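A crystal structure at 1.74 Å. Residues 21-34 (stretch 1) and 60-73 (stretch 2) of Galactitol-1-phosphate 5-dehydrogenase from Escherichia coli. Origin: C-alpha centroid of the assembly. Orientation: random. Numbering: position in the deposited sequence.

Stretch 1, residues 21-34: EIKHQDEVRVKIAS
Stretch 2 (60-73) EFSGYIDAVGSGVD

How do the two stretches run against each other? They pair as antiparallel strands, the first beginning at Glu-27 and the second ending at Val-68, with N-to-C directions 141° apart and axes approaching to 4.3 Å. Val-28 faces Val-68 (CA to CA 4.3 Å) and Arg-29 faces Ala-67 (5.2 Å between CA atoms), hydrogen-bonded from Arg-29 N to Ala-67 O at 2.8 Å. A bulge then shifts the register by one: Arg-29 O takes Asp-66 N at 2.7 Å and, weakly, Ala-67 N at 3.5 Å, and Val-30 faces Ile-65. Lys-31 and Tyr-64 exchange hydrogen bonds, Lys-31 N to Tyr-64 O at 2.8 Å and Tyr-64 N to Lys-31 O at 3.0 Å. A second bulge follows, where Ser-62 O accepts Ala-33 N at 2.8 Å and Ser-34 N at 3.3 Å, while Ser-62 N reaches Ser-34 O at 2.8 Å.

Where does glycine make the hollow? Gly-63 (phi/psi 175/-165) brings its CA to 3.1 Å from Lys-31 O and to 4.2 Å from Ile-32 CA; a CB here would strike both that oxygen and that CA. Gly-69 (-68/163) serves likewise just past Val-68, since its CB would run into the O atoms of Gln-25 and His-24. Two type I turns meet there, His-24 to Glu-27 and Gly-69 to Val-72. Gly-69 N donates a hydrogen bond to Glu-27 O at 2.7 Å, and Gly-71 N to Gln-25 O at 2.9 Å.

Which bumps fill the apolar face? Val-28 (m), Val-30 (t), Ile-65 (m, m) and Val-68 (m) share one side of the sheet. Ile-65 CD1 lies 4.0 Å from Val-28 CG2 and 4.1 Å from Val-30 CG2, bridging the two valines. Val-28 CG1 meets Val-68 CG1 at 3.8 Å and Val-72 CG2 at 4.1 Å. Farther along, Ile-32 (m, t) lays CD1 over a face of the Phe-61 ring (chi1 63°, chi2 -92°), with Ile-32 CG1 4.0 Å from Phe-61 CD2.

What occupies the opposite face? Arg-29 (t, t, p, chi4 -122°) forms a salt bridge to Asp-66 (t), with Arg-29 NE 2.9 Å and Arg-29 NH2 3.1 Å from Asp-66 OD2, near the guanidinium plane. Ala-67 CB covers one guanidinium face, 3.8 Å from Arg-29 NH2. Ile-22 (m, t) also packs against this small side chain, its CD1 3.8 Å from Ala-67 CB, and Ile-22 CD1 also lies 3.5 Å from Val-68 C.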

# COMPACT_ATOMS: atom_id res chain seq x y z
N GLU A 21 24.63 -35.24 -10.95
CA GLU A 21 23.92 -36.50 -10.80
C GLU A 21 22.73 -36.35 -9.87
O GLU A 21 22.70 -35.47 -9.02
CB GLU A 21 24.86 -37.59 -10.28
CG GLU A 21 26.03 -37.91 -11.22
CD GLU A 21 25.58 -38.46 -12.57
OE1 GLU A 21 24.52 -39.13 -12.63
OE2 GLU A 21 26.28 -38.24 -13.57
N ILE A 22 21.73 -37.20 -10.07
CA ILE A 22 20.59 -37.25 -9.17
C ILE A 22 21.05 -37.88 -7.86
O ILE A 22 21.65 -38.96 -7.87
CB ILE A 22 19.43 -38.06 -9.77
CG1 ILE A 22 18.85 -37.32 -10.97
CG2 ILE A 22 18.36 -38.34 -8.73
CD1 ILE A 22 17.79 -38.09 -11.71
N LYS A 23 20.80 -37.20 -6.75
CA LYS A 23 21.30 -37.67 -5.46
C LYS A 23 20.19 -38.07 -4.49
O LYS A 23 20.46 -38.71 -3.46
CB LYS A 23 22.18 -36.59 -4.82
CG LYS A 23 23.55 -36.49 -5.47
CD LYS A 23 24.38 -35.36 -4.89
CE LYS A 23 25.78 -35.37 -5.46
NZ LYS A 23 26.62 -34.27 -4.90
N HIS A 24 18.96 -37.72 -4.83
CA HIS A 24 17.81 -38.00 -3.98
C HIS A 24 16.61 -38.50 -4.77
O HIS A 24 16.43 -38.14 -5.94
CB HIS A 24 17.41 -36.75 -3.19
CG HIS A 24 18.47 -36.29 -2.23
ND1 HIS A 24 19.39 -35.32 -2.55
CD2 HIS A 24 18.76 -36.69 -0.97
CE1 HIS A 24 20.20 -35.13 -1.52
NE2 HIS A 24 19.84 -35.95 -0.55
N GLN A 25 15.76 -39.29 -4.12
CA GLN A 25 14.69 -39.97 -4.83
C GLN A 25 13.68 -39.01 -5.43
O GLN A 25 12.97 -39.36 -6.37
CB GLN A 25 13.97 -40.95 -3.89
CG GLN A 25 13.19 -40.28 -2.77
CD GLN A 25 12.44 -41.30 -1.92
OE1 GLN A 25 12.39 -42.48 -2.26
NE2 GLN A 25 11.86 -40.84 -0.82
N ASP A 26 13.62 -37.79 -4.90
CA ASP A 26 12.64 -36.81 -5.35
C ASP A 26 13.23 -35.75 -6.28
O ASP A 26 12.63 -34.70 -6.49
CB ASP A 26 11.96 -36.15 -4.13
CG ASP A 26 12.91 -35.29 -3.30
OD1 ASP A 26 14.14 -35.46 -3.39
OD2 ASP A 26 12.41 -34.44 -2.54
N GLU A 27 14.39 -36.04 -6.85
CA GLU A 27 15.00 -35.12 -7.80
C GLU A 27 14.80 -35.55 -9.25
O GLU A 27 14.52 -36.71 -9.53
CB GLU A 27 16.49 -34.96 -7.51
CG GLU A 27 16.77 -34.21 -6.25
CD GLU A 27 18.26 -34.11 -5.95
OE1 GLU A 27 19.03 -34.96 -6.43
OE2 GLU A 27 18.64 -33.15 -5.25
N VAL A 28 14.96 -34.60 -10.17
CA VAL A 28 15.00 -34.89 -11.59
C VAL A 28 16.19 -34.17 -12.21
O VAL A 28 16.70 -33.20 -11.65
CB VAL A 28 13.72 -34.44 -12.33
CG1 VAL A 28 12.49 -35.11 -11.73
CG2 VAL A 28 13.58 -32.93 -12.26
N ARG A 29 16.63 -34.63 -13.38
CA ARG A 29 17.63 -33.87 -14.13
C ARG A 29 17.00 -33.34 -15.39
O ARG A 29 16.29 -34.06 -16.10
CB ARG A 29 18.86 -34.73 -14.47
CG ARG A 29 19.94 -33.93 -15.19
CD ARG A 29 21.30 -34.61 -15.18
NE ARG A 29 21.26 -35.93 -15.80
CZ ARG A 29 21.61 -37.05 -15.18
NH1 ARG A 29 22.02 -37.01 -13.92
NH2 ARG A 29 21.55 -38.21 -15.82
N VAL A 30 17.26 -32.07 -15.67
CA VAL A 30 16.71 -31.44 -16.85
C VAL A 30 17.80 -31.09 -17.86
O VAL A 30 18.79 -30.46 -17.52
CB VAL A 30 15.95 -30.15 -16.49
CG1 VAL A 30 15.34 -29.53 -17.74
CG2 VAL A 30 14.87 -30.44 -15.45
N LYS A 31 17.60 -31.50 -19.11
CA LYS A 31 18.45 -31.02 -20.18
C LYS A 31 17.86 -29.72 -20.68
O LYS A 31 16.74 -29.69 -21.21
CB LYS A 31 18.55 -32.06 -21.30
CG LYS A 31 19.45 -31.64 -22.43
CD LYS A 31 19.53 -32.74 -23.49
CE LYS A 31 20.04 -32.21 -24.81
NZ LYS A 31 20.12 -33.28 -25.85
N ILE A 32 18.58 -28.62 -20.48
CA ILE A 32 18.03 -27.29 -20.69
C ILE A 32 17.99 -26.91 -22.17
O ILE A 32 18.99 -27.03 -22.89
CB ILE A 32 18.82 -26.26 -19.88
CG1 ILE A 32 18.65 -26.56 -18.39
CG2 ILE A 32 18.36 -24.85 -20.19
CD1 ILE A 32 19.47 -25.70 -17.47
N ALA A 33 16.82 -26.45 -22.62
CA ALA A 33 16.59 -26.14 -24.03
C ALA A 33 16.59 -24.64 -24.30
O ALA A 33 17.01 -24.19 -25.37
CB ALA A 33 15.27 -26.74 -24.50
N SER A 34 16.11 -23.87 -23.33
CA SER A 34 15.94 -22.43 -23.50
C SER A 34 15.96 -21.78 -22.13
O SER A 34 15.24 -22.22 -21.23
CB SER A 34 14.63 -22.13 -24.21
OG SER A 34 14.43 -20.73 -24.36
N GLU A 60 14.69 -18.75 -15.46
CA GLU A 60 13.64 -18.63 -16.45
C GLU A 60 13.98 -19.60 -17.56
O GLU A 60 14.52 -19.19 -18.58
CB GLU A 60 13.56 -17.21 -17.03
CG GLU A 60 13.33 -16.09 -16.03
CD GLU A 60 13.33 -14.72 -16.71
OE1 GLU A 60 13.84 -14.63 -17.85
OE2 GLU A 60 12.81 -13.75 -16.12
N PHE A 61 13.70 -20.88 -17.36
CA PHE A 61 14.13 -21.83 -18.36
C PHE A 61 13.23 -23.04 -18.53
O PHE A 61 12.39 -23.34 -17.68
CB PHE A 61 15.58 -22.30 -18.09
CG PHE A 61 15.78 -23.04 -16.79
CD1 PHE A 61 16.15 -22.36 -15.64
CD2 PHE A 61 15.71 -24.43 -16.74
CE1 PHE A 61 16.38 -23.05 -14.44
CE2 PHE A 61 15.95 -25.12 -15.55
CZ PHE A 61 16.31 -24.44 -14.41
N SER A 62 13.41 -23.71 -19.66
CA SER A 62 12.68 -24.93 -19.97
C SER A 62 13.63 -25.96 -20.55
O SER A 62 14.75 -25.65 -20.94
CB SER A 62 11.55 -24.65 -20.96
OG SER A 62 12.07 -24.10 -22.16
N GLY A 63 13.15 -27.19 -20.64
CA GLY A 63 13.96 -28.25 -21.20
C GLY A 63 13.22 -29.56 -21.07
O GLY A 63 12.01 -29.58 -20.84
N TYR A 64 13.95 -30.65 -21.25
CA TYR A 64 13.36 -31.98 -21.19
C TYR A 64 13.93 -32.76 -20.03
O TYR A 64 15.12 -32.66 -19.73
CB TYR A 64 13.59 -32.73 -22.50
CG TYR A 64 12.95 -32.05 -23.68
CD1 TYR A 64 11.62 -32.30 -24.01
CD2 TYR A 64 13.66 -31.16 -24.47
CE1 TYR A 64 11.02 -31.68 -25.09
CE2 TYR A 64 13.07 -30.54 -25.56
CZ TYR A 64 11.75 -30.80 -25.86
OH TYR A 64 11.17 -30.18 -26.93
N ILE A 65 13.08 -33.55 -19.39
CA ILE A 65 13.55 -34.45 -18.35
C ILE A 65 14.55 -35.44 -18.94
O ILE A 65 14.24 -36.16 -19.90
CB ILE A 65 12.39 -35.21 -17.67
CG1 ILE A 65 11.43 -34.23 -16.99
CG2 ILE A 65 12.95 -36.23 -16.68
CD1 ILE A 65 12.06 -33.38 -15.92
N ASP A 66 15.75 -35.45 -18.38
CA ASP A 66 16.83 -36.33 -18.83
C ASP A 66 16.83 -37.61 -18.01
O ASP A 66 17.16 -38.69 -18.52
CB ASP A 66 18.18 -35.62 -18.71
CG ASP A 66 19.33 -36.50 -19.12
OD1 ASP A 66 19.47 -36.78 -20.33
OD2 ASP A 66 20.10 -36.92 -18.23
N ALA A 67 16.46 -37.48 -16.74
CA ALA A 67 16.42 -38.60 -15.81
C ALA A 67 15.59 -38.23 -14.58
O ALA A 67 15.43 -37.04 -14.28
CB ALA A 67 17.82 -39.02 -15.41
N VAL A 68 15.07 -39.23 -13.88
CA VAL A 68 14.30 -38.96 -12.66
C VAL A 68 14.76 -39.84 -11.49
O VAL A 68 15.27 -40.94 -11.69
CB VAL A 68 12.78 -39.18 -12.87
CG1 VAL A 68 12.25 -38.25 -13.94
CG2 VAL A 68 12.48 -40.63 -13.22
N GLY A 69 14.57 -39.33 -10.28
CA GLY A 69 14.84 -40.09 -9.08
C GLY A 69 13.84 -41.22 -8.94
O GLY A 69 12.77 -41.20 -9.56
N SER A 70 14.17 -42.19 -8.11
CA SER A 70 13.37 -43.40 -7.98
C SER A 70 12.01 -43.14 -7.33
O SER A 70 11.10 -43.97 -7.40
CB SER A 70 14.15 -44.44 -7.17
OG SER A 70 14.59 -43.89 -5.94
N GLY A 71 11.86 -41.98 -6.70
CA GLY A 71 10.61 -41.62 -6.06
C GLY A 71 9.70 -40.79 -6.95
O GLY A 71 8.61 -40.41 -6.53
N VAL A 72 10.16 -40.50 -8.16
CA VAL A 72 9.38 -39.69 -9.10
C VAL A 72 8.57 -40.58 -10.04
O VAL A 72 9.14 -41.31 -10.87
CB VAL A 72 10.28 -38.75 -9.93
CG1 VAL A 72 9.44 -37.99 -10.97
CG2 VAL A 72 11.00 -37.76 -9.02
N ASP A 73 7.25 -40.53 -9.92
CA ASP A 73 6.39 -41.44 -10.68
C ASP A 73 5.51 -40.73 -11.71
O ASP A 73 4.84 -41.39 -12.50
CB ASP A 73 5.52 -42.27 -9.72
CG ASP A 73 4.56 -41.42 -8.88
OD1 ASP A 73 4.44 -40.20 -9.11
OD2 ASP A 73 3.91 -41.99 -7.98
O HOH W 1 12.64 -44.15 -4.26